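Local coordinates for capsid protein VP1 (Trichodysplasia spinulosa-associated polyomavirus, PDB 6HKV), which forms the pentameric capsomers of the viral coat and binds sialylated glycans on its surface, probably as a receptor-attachment site, at residues T16-L21 with Y260-L265; E39-A44 with M252-L257; D50-G55 with T143-N148. All coordinates share one frame; numbering follows the deposited sequence.

How the contacts relate
Contact 1 pairs two strands of the main antiparallel sheet, whereas contacts 2 and 3 lie on the other side of the chain's centre, where one of the sialylated ligands is bound. The strand that begins at Met-252 serves both contact 1 and contact 2, whose centres are about 29 Å apart. Contacts 2 and 3 are neighbours, with centres about 13 Å apart: Glu-39 N lies 2.9 Å from Gly-55 O, a probable hydrogen bond, and Ala-44 packs on Asp-50. Residues 42-44 and 50-53 line one glycan pocket, with a neighbouring subunit alongside. Contact 1 is about 33 Å from contact 3 between centres and instead shares a magnesium ion with another subunit.

Contact 1 of 3, residues T16-L21 with Y260-L265; sequences TIELYL and YFNILL. With MG (magnesium ion), chain N.
Leu-19 and Phe-261 face each other as a hydrogen-bonded pair, and the Leu-19 CD2 methyl lies 3.9 Å from Phe-261 CB on the packed side of this two-strand ladder. On the same face Leu-21 CD1 reaches Phe-261 CE1 at 4.0 Å, while Ile-17 CG1 meets Leu-265 CD1 at 3.8 Å. Ile-65 and Ala-63 of strand 61-66 and Val-236 of strand 233-246 join this apolar layer, in which Phe-261, Ile-263 and Leu-265 are buried. Residues 16-21 and 260-265 run antiparallel, with axes 4.7 Å apart, as neighbouring strands in the beta-sheet framework of the polyomavirus coat protein, a jelly-roll fold. Two reciprocal pairs of backbone bonds, Ile-17 with Ile-263 and Leu-19 with Phe-261, hold the register. The opposite face, with Thr-16, Glu-18 and Asn-262, is more open and polar. There Glu-18 is extended, its CG anti to the backbone N (chi1 -175°), which carries the carboxylate across to the edge of the Tyr-260 ring, the two planes 61° apart. Tyr-260 OH donates to Glu-18 OE1 at an unusually short 2.4 Å, a doubtful length. The same oxygen binds the magnesium ion at 2.5 Å, and three waters and Ser-188 O of a neighbouring subunit are further ligands. The apolar contact on this side is Thr-16 CG2 against Leu-264 CD1, 3.7 Å apart, with Thr-16 exposed.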
loop_
_atom_site.group_PDB
_atom_site.type_symbol
_atom_site.label_atom_id
_atom_site.label_comp_id
_atom_site.label_asym_id
_atom_site.label_seq_id
_atom_site.Cartn_x
_atom_site.Cartn_y
_atom_site.Cartn_z
ATOM N N THR C 16 -15.115 -27.511 -17.242
ATOM C CA THR C 16 -15.064 -26.147 -16.678
ATOM C C THR C 16 -16.451 -25.845 -16.131
ATOM O O THR C 16 -17.458 -26.299 -16.667
ATOM C CB THR C 16 -14.590 -25.077 -17.674
ATOM O OG1 THR C 16 -15.580 -24.970 -18.682
ATOM C CG2 THR C 16 -13.295 -25.422 -18.368
ATOM N N ILE C 17 -16.486 -25.125 -15.020
ATOM C CA ILE C 17 -17.718 -24.709 -14.405
ATOM C C ILE C 17 -17.679 -23.180 -14.348
ATOM O O ILE C 17 -16.706 -22.611 -13.859
ATOM C CB ILE C 17 -17.854 -25.315 -13.001
ATOM C CG1 ILE C 17 -18.009 -26.846 -13.049
ATOM C CG2 ILE C 17 -18.979 -24.641 -12.248
ATOM C CD1 ILE C 17 -19.306 -27.333 -13.623
ATOM N N GLU C 18 -18.728 -22.559 -14.864
ATOM C CA GLU C 18 -18.837 -21.106 -14.897
ATOM C C GLU C 18 -20.108 -20.754 -14.124
ATOM O O GLU C 18 -21.159 -21.327 -14.399
ATOM C CB GLU C 18 -18.876 -20.651 -16.355
ATOM C CG GLU C 18 -18.876 -19.150 -16.542
ATOM C CD GLU C 18 -18.845 -18.698 -17.981
ATOM O OE1 GLU C 18 -17.944 -17.933 -18.318
ATOM O OE2 GLU C 18 -19.750 -19.081 -18.733
ATOM N N LEU C 19 -20.035 -19.817 -13.188
ATOM C CA LEU C 19 -21.225 -19.362 -12.502
ATOM C C LEU C 19 -20.998 -17.963 -11.929
ATOM O O LEU C 19 -19.883 -17.474 -11.910
ATOM C CB LEU C 19 -21.569 -20.328 -11.373
ATOM C CG LEU C 19 -20.643 -20.295 -10.150
ATOM C CD1 LEU C 19 -21.374 -20.654 -8.897
ATOM C CD2 LEU C 19 -19.514 -21.258 -10.303
ATOM N N TYR C 20 -22.078 -17.359 -11.441
ATOM C CA TYR C 20 -21.984 -16.187 -10.596
ATOM C C TYR C 20 -22.802 -16.460 -9.334
ATOM O O TYR C 20 -23.706 -17.304 -9.339
ATOM C CB TYR C 20 -22.458 -14.924 -11.318
ATOM C CG TYR C 20 -23.901 -14.984 -11.737
ATOM C CD1 TYR C 20 -24.928 -14.611 -10.879
ATOM C CD2 TYR C 20 -24.238 -15.466 -12.989
ATOM C CE1 TYR C 20 -26.256 -14.718 -11.269
ATOM C CE2 TYR C 20 -25.560 -15.558 -13.398
ATOM C CZ TYR C 20 -26.568 -15.181 -12.535
ATOM O OH TYR C 20 -27.878 -15.285 -12.934
ATOM N N LEU C 21 -22.472 -15.735 -8.266
ATOM C CA LEU C 21 -23.279 -15.703 -7.072
ATOM C C LEU C 21 -23.664 -14.255 -6.785
ATOM O O LEU C 21 -22.794 -13.390 -6.706
ATOM C CB LEU C 21 -22.492 -16.297 -5.906
ATOM C CG LEU C 21 -22.191 -17.791 -5.982
ATOM C CD1 LEU C 21 -21.297 -18.189 -4.835
ATOM C CD2 LEU C 21 -23.465 -18.603 -5.952
ATOM N N TYR C 260 -18.208 -13.534 -9.965
ATOM C CA TYR C 260 -18.150 -14.482 -11.070
ATOM C C TYR C 260 -17.019 -15.481 -10.829
ATOM O O TYR C 260 -15.985 -15.101 -10.266
ATOM C CB TYR C 260 -17.879 -13.725 -12.367
ATOM C CG TYR C 260 -17.480 -14.595 -13.527
ATOM C CD1 TYR C 260 -18.434 -15.187 -14.331
ATOM C CD2 TYR C 260 -16.141 -14.813 -13.825
ATOM C CE1 TYR C 260 -18.064 -15.966 -15.410
ATOM C CE2 TYR C 260 -15.760 -15.611 -14.897
ATOM C CZ TYR C 260 -16.729 -16.173 -15.696
ATOM O OH TYR C 260 -16.392 -16.976 -16.748
ATOM N N PHE C 261 -17.219 -16.721 -11.292
ATOM C CA PHE C 261 -16.224 -17.767 -11.173
ATOM C C PHE C 261 -16.146 -18.587 -12.465
ATOM O O PHE C 261 -17.164 -18.949 -13.013
ATOM C CB PHE C 261 -16.590 -18.758 -10.082
ATOM C CG PHE C 261 -16.784 -18.188 -8.707
ATOM C CD1 PHE C 261 -17.996 -17.623 -8.360
ATOM C CD2 PHE C 261 -15.790 -18.273 -7.753
ATOM C CE1 PHE C 261 -18.190 -17.118 -7.077
ATOM C CE2 PHE C 261 -15.991 -17.779 -6.479
ATOM C CZ PHE C 261 -17.194 -17.207 -6.141
ATOM N N ASN C 262 -14.937 -18.908 -12.891
ATOM C CA ASN C 262 -14.665 -19.847 -13.974
ATOM C C ASN C 262 -13.639 -20.843 -13.446
ATOM O O ASN C 262 -12.497 -20.446 -13.245
ATOM C CB ASN C 262 -14.190 -19.118 -15.238
ATOM C CG ASN C 262 -13.986 -20.077 -16.412
ATOM O OD1 ASN C 262 -13.933 -21.298 -16.263
ATOM N ND2 ASN C 262 -13.889 -19.559 -17.616
ATOM N N ILE C 263 -14.064 -22.075 -13.164
ATOM C CA ILE C 263 -13.238 -23.074 -12.511
ATOM C C ILE C 263 -12.897 -24.195 -13.494
ATOM O O ILE C 263 -13.796 -24.746 -14.136
ATOM C CB ILE C 263 -13.955 -23.627 -11.255
ATOM C CG1 ILE C 263 -14.270 -22.495 -10.288
ATOM C CG2 ILE C 263 -13.128 -24.718 -10.592
ATOM C CD1 ILE C 263 -15.399 -22.687 -9.377
ATOM N N LEU C 264 -11.607 -24.503 -13.597
ATOM C CA LEU C 264 -11.134 -25.592 -14.437
ATOM C C LEU C 264 -10.888 -26.824 -13.568
ATOM O O LEU C 264 -10.250 -26.711 -12.505
ATOM C CB LEU C 264 -9.833 -25.119 -15.105
ATOM C CG LEU C 264 -9.124 -26.181 -15.950
ATOM C CD1 LEU C 264 -9.931 -26.597 -17.209
ATOM C CD2 LEU C 264 -7.753 -25.638 -16.332
ATOM N N LEU C 265 -11.422 -27.974 -13.987
ATOM C CA LEU C 265 -11.251 -29.223 -13.246
ATOM C C LEU C 265 -10.738 -30.317 -14.176
ATOM O O LEU C 265 -10.959 -30.269 -15.411
ATOM C CB LEU C 265 -12.576 -29.659 -12.623
ATOM C CG LEU C 265 -13.248 -28.637 -11.702
ATOM C CD1 LEU C 265 -14.379 -27.913 -12.421
ATOM C CD2 LEU C 265 -13.757 -29.376 -10.464
HETATM MG MG MG N . -17.238 -17.301 -20.647
HETATM O O HOH W 1 -15.652 -15.475 -19.948
HETATM O O HOH W 2 -16.499 -16.639 -22.824
HETATM O O HOH W 3 -15.517 -18.700 -20.530
#

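Contact 2 of 3, residues E39-A44 with M252-L257; sequences EKVTVA and MQYRGL. With GXB (Sialylated precision glycomacromolecule), chain M.
Val-41 sets its CG1 anti to the backbone N (chi1 170°), which turns CG2 back beside that N and close to the carbonyl oxygen of Met-252, 3.6 Å from CG2. Gln-253, with chi1 -65°, carries its CG beside its own N and against the backbone of Lys-40, 4.0 Å from Lys-40 N. The one direct hydrogen bond between the segments is nearly straight: Val-41 N donates to Met-252 O at 2.9 Å, with an N-H...O angle of 171°. A water accepts from Met-252 N and donates to Val-41 O, bridging the remaining N and O of the same two residues. The Gln-253 amide is held elsewhere, its NE2 donating to Ser-38 O and Asn-34 OD1. Just beyond Val-41 the loop grips the sialylated ligand: Thr-42 OG1 accepts from the ligand NAD at 2.9 Å, and Val-43 contributes its N to ligand OAJ and its O to ligand OAH. The junction thus ties the start of strand 252-271 to the glycan-binding loop between strands 4-21 and 61-66. Strand 233-246 lies alongside, with Phe-244 against Met-252 and Tyr-254, while Val-100 of a neighbouring subunit packs on Val-41 and Tyr-254.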
loop_
_atom_site.group_PDB
_atom_site.type_symbol
_atom_site.label_atom_id
_atom_site.label_comp_id
_atom_site.label_asym_id
_atom_site.label_seq_id
_atom_site.Cartn_x
_atom_site.Cartn_y
_atom_site.Cartn_z
ATOM N N GLU C 39 -31.185 -4.406 4.916
ATOM C CA GLU C 39 -32.112 -3.482 5.568
ATOM C C GLU C 39 -31.283 -2.486 6.387
ATOM O O GLU C 39 -30.081 -2.709 6.656
ATOM C CB GLU C 39 -33.097 -4.227 6.476
ATOM C CG GLU C 39 -33.966 -5.237 5.757
ATOM C CD GLU C 39 -34.893 -4.730 4.674
ATOM O OE1 GLU C 39 -35.206 -3.549 4.675
ATOM O OE2 GLU C 39 -35.284 -5.546 3.833
ATOM N N LYS C 40 -31.911 -1.373 6.769
ATOM C CA LYS C 40 -31.247 -0.348 7.575
ATOM C C LYS C 40 -30.610 -0.967 8.819
ATOM O O LYS C 40 -31.243 -1.753 9.538
ATOM C CB LYS C 40 -32.227 0.751 8.010
ATOM C CG LYS C 40 -32.751 1.608 6.866
ATOM C CD LYS C 40 -33.908 2.500 7.243
ATOM C CE LYS C 40 -34.175 3.564 6.205
ATOM N NZ LYS C 40 -35.348 4.383 6.592
ATOM N N VAL C 41 -29.370 -0.561 9.091
ATOM C CA VAL C 41 -28.650 -0.981 10.259
ATOM C C VAL C 41 -29.272 -0.315 11.501
ATOM O O VAL C 41 -29.580 0.886 11.495
ATOM C CB VAL C 41 -27.159 -0.629 10.137
ATOM C CG1 VAL C 41 -26.401 -0.829 11.428
ATOM C CG2 VAL C 41 -26.531 -1.426 8.992
ATOM N N THR C 42 -29.415 -1.117 12.556
ATOM C CA THR C 42 -29.837 -0.631 13.879
ATOM C C THR C 42 -28.733 -0.958 14.879
ATOM O O THR C 42 -27.857 -1.774 14.610
ATOM C CB THR C 42 -31.193 -1.224 14.295
ATOM O OG1 THR C 42 -31.055 -2.599 14.646
ATOM C CG2 THR C 42 -32.247 -1.080 13.224
ATOM N N VAL C 43 -28.787 -0.322 16.052
ATOM C CA VAL C 43 -27.707 -0.399 17.014
ATOM C C VAL C 43 -28.295 -0.800 18.375
ATOM O O VAL C 43 -29.254 -0.175 18.846
ATOM C CB VAL C 43 -26.940 0.929 17.074
ATOM C CG1 VAL C 43 -25.917 0.962 18.184
ATOM C CG2 VAL C 43 -26.266 1.228 15.734
ATOM N N ALA C 44 -27.711 -1.843 18.973
ATOM C CA ALA C 44 -28.128 -2.370 20.253
ATOM C C ALA C 44 -28.057 -1.270 21.325
ATOM O O ALA C 44 -27.122 -0.492 21.372
ATOM C CB ALA C 44 -27.250 -3.533 20.644
ATOM N N MET C 252 -28.174 3.800 7.320
ATOM C CA MET C 252 -27.121 3.175 6.485
ATOM C C MET C 252 -27.479 1.721 6.201
ATOM O O MET C 252 -28.110 1.057 7.004
ATOM C CB MET C 252 -25.763 3.278 7.186
ATOM C CG MET C 252 -25.247 4.693 7.199
ATOM S SD MET C 252 -23.822 5.009 8.193
ATOM C CE MET C 252 -22.517 4.134 7.301
ATOM N N GLN C 253 -27.085 1.263 5.010
ATOM C CA GLN C 253 -27.321 -0.101 4.569
ATOM C C GLN C 253 -26.025 -0.643 3.970
ATOM O O GLN C 253 -25.389 0.057 3.200
ATOM C CB GLN C 253 -28.368 -0.152 3.458
ATOM C CG GLN C 253 -29.754 0.289 3.889
ATOM C CD GLN C 253 -30.611 0.583 2.687
ATOM O OE1 GLN C 253 -30.680 1.717 2.259
ATOM N NE2 GLN C 253 -31.255 -0.434 2.142
ATOM N N TYR C 254 -25.708 -1.913 4.259
ATOM C CA TYR C 254 -24.652 -2.600 3.535
ATOM C C TYR C 254 -24.981 -2.666 2.046
ATOM O O TYR C 254 -26.129 -2.836 1.662
ATOM C CB TYR C 254 -24.508 -4.044 4.023
ATOM C CG TYR C 254 -23.870 -4.272 5.365
ATOM C CD1 TYR C 254 -22.493 -4.365 5.480
ATOM C CD2 TYR C 254 -24.620 -4.428 6.519
ATOM C CE1 TYR C 254 -21.879 -4.605 6.697
ATOM C CE2 TYR C 254 -24.016 -4.643 7.751
ATOM C CZ TYR C 254 -22.643 -4.760 7.843
ATOM O OH TYR C 254 -22.012 -5.026 9.024
ATOM N N ARG C 255 -23.944 -2.557 1.211
ATOM C CA ARG C 255 -24.001 -2.786 -0.211
ATOM C C ARG C 255 -23.017 -3.912 -0.559
ATOM O O ARG C 255 -21.853 -3.847 -0.172
ATOM C CB ARG C 255 -23.653 -1.512 -0.973
ATOM C CG ARG C 255 -23.583 -1.656 -2.489
ATOM C CD ARG C 255 -24.829 -2.284 -3.079
ATOM N NE ARG C 255 -24.893 -2.212 -4.512
ATOM C CZ ARG C 255 -25.736 -2.899 -5.288
ATOM N NH1 ARG C 255 -26.552 -3.798 -4.766
ATOM N NH2 ARG C 255 -25.796 -2.640 -6.585
ATOM N N GLY C 256 -23.515 -4.913 -1.296
ATOM C CA GLY C 256 -22.699 -5.999 -1.792
ATOM C C GLY C 256 -22.772 -6.107 -3.301
ATOM O O GLY C 256 -23.691 -5.570 -3.937
ATOM N N LEU C 257 -21.795 -6.809 -3.879
ATOM C CA LEU C 257 -21.714 -7.015 -5.309
ATOM C C LEU C 257 -21.610 -8.503 -5.602
ATOM O O LEU C 257 -21.154 -9.296 -4.764
ATOM C CB LEU C 257 -20.507 -6.260 -5.890
ATOM C CG LEU C 257 -20.601 -4.733 -5.897
ATOM C CD1 LEU C 257 -19.351 -4.115 -6.496
ATOM C CD2 LEU C 257 -21.835 -4.285 -6.678
HETATM C CAE GXB M . -33.316 -1.680 17.522
HETATM C CAH GXB M . -32.391 -0.568 17.977
HETATM C CAJ GXB M . -31.793 1.853 17.531
HETATM O OAL GXB M . -36.882 -1.557 18.093
HETATM N N26 GXB M . -38.987 0.708 20.891
HETATM C C27 GXB M . -37.829 0.527 20.266
HETATM C CAG GXB M . -29.454 -4.373 17.298
HETATM C CAF GXB M . -30.750 -4.162 18.100
HETATM O OAF GXB M . -30.892 -4.613 19.114
HETATM N NAD GXB M . -31.719 -3.443 17.379
HETATM C CAD GXB M . -33.019 -3.085 17.921
HETATM C CAC GXB M . -34.071 -3.930 17.307
HETATM C CAB GXB M . -35.431 -3.556 17.680
HETATM C CAA GXB M . -35.731 -2.063 17.432
HETATM O OAA GXB M . -34.609 -1.359 18.010
HETATM C CAI GXB M . -32.902 0.830 17.562
HETATM O OAJ GXB M . -31.084 1.682 16.298
HETATM O OAI GXB M . -33.540 0.772 16.278
HETATM O OAH GXB M . -32.312 -0.743 19.339
HETATM C CAK GXB M . -35.836 -1.793 15.978
HETATM O OAM GXB M . -36.452 -2.553 15.307
HETATM O OAK GXB M . -35.352 -0.831 15.427
HETATM O OAC GXB M . -33.906 -5.264 17.726
HETATM C CAL GXB M . -37.348 -0.300 17.737
HETATM C C23 GXB M . -38.209 0.081 18.950
HETATM N N24 GXB M . -39.511 0.048 18.946
HETATM N N25 GXB M . -39.951 0.421 20.099
HETATM O O HOH W 4 -28.286 3.091 10.069
#

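Contact 3 of 3, residues D50-G55 with T143-N148; sequences DKPTSG and TDYSAN. With GXB (Sialylated precision glycomacromolecule), chain M.
Asp-50 O accepts the backbone N-H of Asp-144 at 2.8 Å, the one direct hydrogen bond between these two loops. Beside it Lys-51 and Asp-144 lie side by side and point the same way, but Lys-51 NZ stays 4.3 Å from Asp-144 OD2, beyond a salt bridge. A water joins them instead, accepting from NZ and donating to OD2 and to Ser-146 OG. The other carboxylate oxygen, Asp-144 OD1, takes two bonds from Ser-146: OG donates on its syn side at 2.7 Å, and the backbone N on its anti side at 3.0 Å, well out of the carboxylate plane (35°). The second bond makes an Asx turn, which overlaps the type I beta turn of Tyr-145 to Asn-148, itself closed by Asn-148 N donating to Tyr-145 O. Another water donates to Pro-52 O and Asp-144 O and accepts from Ala-147 N, satisfying three backbone groups. A further water donates to Asp-50 OD2 and Thr-143 OG1, which also bond Asn-140 ND2 and Asn-140 O respectively, while Asp-50 OD1 is bonded to His-101 of a neighbouring subunit. Pro-52 CD packs on Thr-143 CG2 at 3.7 Å, and the Ala-147 methyl lies near Pro-52 O. Lys-51 also turns its backbone to the sialylated ligand: its N donates to ligand OAF at 3.0 Å, and its O accepts from ligand OAC at 2.6 Å.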
loop_
_atom_site.group_PDB
_atom_site.type_symbol
_atom_site.label_atom_id
_atom_site.label_comp_id
_atom_site.label_asym_id
_atom_site.label_seq_id
_atom_site.Cartn_x
_atom_site.Cartn_y
_atom_site.Cartn_z
ATOM N N ASP C 50 -28.974 -7.113 22.177
ATOM C CA ASP C 50 -28.369 -6.975 20.864
ATOM C C ASP C 50 -29.071 -7.963 19.936
ATOM O O ASP C 50 -28.714 -9.131 19.864
ATOM C CB ASP C 50 -26.857 -7.176 20.963
ATOM C CG ASP C 50 -26.094 -6.895 19.664
ATOM O OD1 ASP C 50 -26.758 -6.662 18.652
ATOM O OD2 ASP C 50 -24.842 -6.908 19.720
ATOM N N LYS C 51 -30.101 -7.460 19.245
ATOM C CA LYS C 51 -31.001 -8.252 18.455
ATOM C C LYS C 51 -31.136 -7.608 17.086
ATOM O O LYS C 51 -31.982 -6.736 16.861
ATOM C CB LYS C 51 -32.373 -8.367 19.126
ATOM C CG LYS C 51 -33.366 -9.258 18.383
ATOM C CD LYS C 51 -34.710 -9.413 19.109
ATOM C CE LYS C 51 -35.642 -10.344 18.376
ATOM N NZ LYS C 51 -36.855 -10.619 19.181
ATOM N N PRO C 52 -30.275 -7.970 16.107
ATOM C CA PRO C 52 -30.392 -7.370 14.790
ATOM C C PRO C 52 -31.794 -7.613 14.199
ATOM O O PRO C 52 -32.381 -8.705 14.350
ATOM C CB PRO C 52 -29.310 -8.060 13.943
ATOM C CG PRO C 52 -28.790 -9.214 14.783
ATOM C CD PRO C 52 -29.147 -8.896 16.227
ATOM N N THR C 53 -32.315 -6.596 13.521
ATOM C CA THR C 53 -33.545 -6.721 12.791
ATOM C C THR C 53 -33.385 -7.738 11.665
ATOM O O THR C 53 -32.252 -8.025 11.199
ATOM C CB THR C 53 -34.007 -5.362 12.257
ATOM O OG1 THR C 53 -33.037 -4.836 11.351
ATOM C CG2 THR C 53 -34.244 -4.369 13.376
ATOM N N SER C 54 -34.507 -8.283 11.220
ATOM C CA SER C 54 -34.510 -9.221 10.124
ATOM C C SER C 54 -34.008 -8.509 8.871
ATOM O O SER C 54 -34.530 -7.442 8.499
ATOM C CB SER C 54 -35.882 -9.804 9.880
ATOM O OG SER C 54 -35.811 -10.824 8.895
ATOM N N GLY C 55 -32.986 -9.089 8.236
ATOM C CA GLY C 55 -32.497 -8.558 6.984
ATOM C C GLY C 55 -31.386 -7.508 7.113
ATOM O O GLY C 55 -30.953 -7.000 6.088
ATOM N N THR C 143 -25.539 -12.127 21.104
ATOM C CA THR C 143 -26.321 -11.645 19.974
ATOM C C THR C 143 -27.535 -12.571 19.774
ATOM O O THR C 143 -27.410 -13.791 19.740
ATOM C CB THR C 143 -25.511 -11.574 18.667
ATOM O OG1 THR C 143 -24.305 -10.887 18.952
ATOM C CG2 THR C 143 -26.265 -10.857 17.578
ATOM N N ASP C 144 -28.694 -11.945 19.585
ATOM C CA ASP C 144 -29.968 -12.631 19.481
ATOM C C ASP C 144 -30.432 -12.568 18.028
ATOM O O ASP C 144 -30.775 -11.504 17.532
ATOM C CB ASP C 144 -30.968 -11.976 20.447
ATOM C CG ASP C 144 -32.389 -12.469 20.361
ATOM O OD1 ASP C 144 -32.650 -13.398 19.591
ATOM O OD2 ASP C 144 -33.220 -11.897 21.075
ATOM N N TYR C 145 -30.449 -13.720 17.362
ATOM C CA TYR C 145 -30.745 -13.834 15.932
ATOM C C TYR C 145 -32.218 -14.192 15.676
ATOM O O TYR C 145 -32.589 -14.507 14.545
ATOM C CB TYR C 145 -29.809 -14.879 15.309
ATOM C CG TYR C 145 -28.356 -14.454 15.320
ATOM C CD1 TYR C 145 -27.893 -13.492 14.441
ATOM C CD2 TYR C 145 -27.449 -14.995 16.218
ATOM C CE1 TYR C 145 -26.578 -13.041 14.477
ATOM C CE2 TYR C 145 -26.124 -14.594 16.238
ATOM C CZ TYR C 145 -25.688 -13.604 15.357
ATOM O OH TYR C 145 -24.390 -13.195 15.391
ATOM N N SER C 146 -33.068 -14.119 16.712
ATOM C CA SER C 146 -34.416 -14.705 16.651
ATOM C C SER C 146 -35.385 -13.859 15.817
ATOM O O SER C 146 -36.491 -14.298 15.548
ATOM C CB SER C 146 -34.966 -14.969 18.039
ATOM O OG SER C 146 -35.174 -13.754 18.718
ATOM N N ALA C 147 -34.993 -12.662 15.377
ATOM C CA ALA C 147 -35.818 -11.893 14.443
ATOM C C ALA C 147 -35.883 -12.571 13.069
ATOM O O ALA C 147 -36.737 -12.242 12.272
ATOM C CB ALA C 147 -35.304 -10.483 14.328
ATOM N N ASN C 148 -34.962 -13.497 12.789
ATOM C CA ASN C 148 -34.924 -14.182 11.512
ATOM C C ASN C 148 -34.561 -15.651 11.742
ATOM O O ASN C 148 -33.391 -16.014 11.866
ATOM C CB ASN C 148 -33.962 -13.506 10.536
ATOM C CG ASN C 148 -33.946 -14.180 9.178
ATOM O OD1 ASN C 148 -34.640 -15.174 8.969
ATOM N ND2 ASN C 148 -33.145 -13.657 8.261
HETATM C CAE GXB M . -33.316 -1.680 17.522
HETATM C CAH GXB M . -32.391 -0.568 17.977
HETATM C CAJ GXB M . -31.793 1.853 17.531
HETATM O OAL GXB M . -36.882 -1.557 18.093
HETATM N N26 GXB M . -38.987 0.708 20.891
HETATM C C27 GXB M . -37.829 0.527 20.266
HETATM C CAG GXB M . -29.454 -4.373 17.298
HETATM C CAF GXB M . -30.750 -4.162 18.100
HETATM O OAF GXB M . -30.892 -4.613 19.114
HETATM N NAD GXB M . -31.719 -3.443 17.379
HETATM C CAD GXB M . -33.019 -3.085 17.921
HETATM C CAC GXB M . -34.071 -3.930 17.307
HETATM C CAB GXB M . -35.431 -3.556 17.680
HETATM C CAA GXB M . -35.731 -2.063 17.432
HETATM O OAA GXB M . -34.609 -1.359 18.010
HETATM C CAI GXB M . -32.902 0.830 17.562
HETATM O OAJ GXB M . -31.084 1.682 16.298
HETATM O OAI GXB M . -33.540 0.772 16.278
HETATM O OAH GXB M . -32.312 -0.743 19.339
HETATM C CAK GXB M . -35.836 -1.793 15.978
HETATM O OAM GXB M . -36.452 -2.553 15.307
HETATM O OAK GXB M . -35.352 -0.831 15.427
HETATM O OAC GXB M . -33.906 -5.264 17.726
HETATM C CAL GXB M . -37.348 -0.300 17.737
HETATM C C23 GXB M . -38.209 0.081 18.950
HETATM N N24 GXB M . -39.511 0.048 18.946
HETATM N N25 GXB M . -39.951 0.421 20.099
HETATM O O HOH W 5 -23.547 -8.477 18.057
HETATM O O HOH W 6 -35.716 -12.131 21.311
HETATM O O HOH W 7 -38.227 -12.182 17.412
HETATM O O HOH W 8 -32.416 -11.168 15.472
HETATM O O HOH W 9 -37.560 -12.776 9.394
HETATM O O HOH W 10 -31.668 -11.403 9.264
#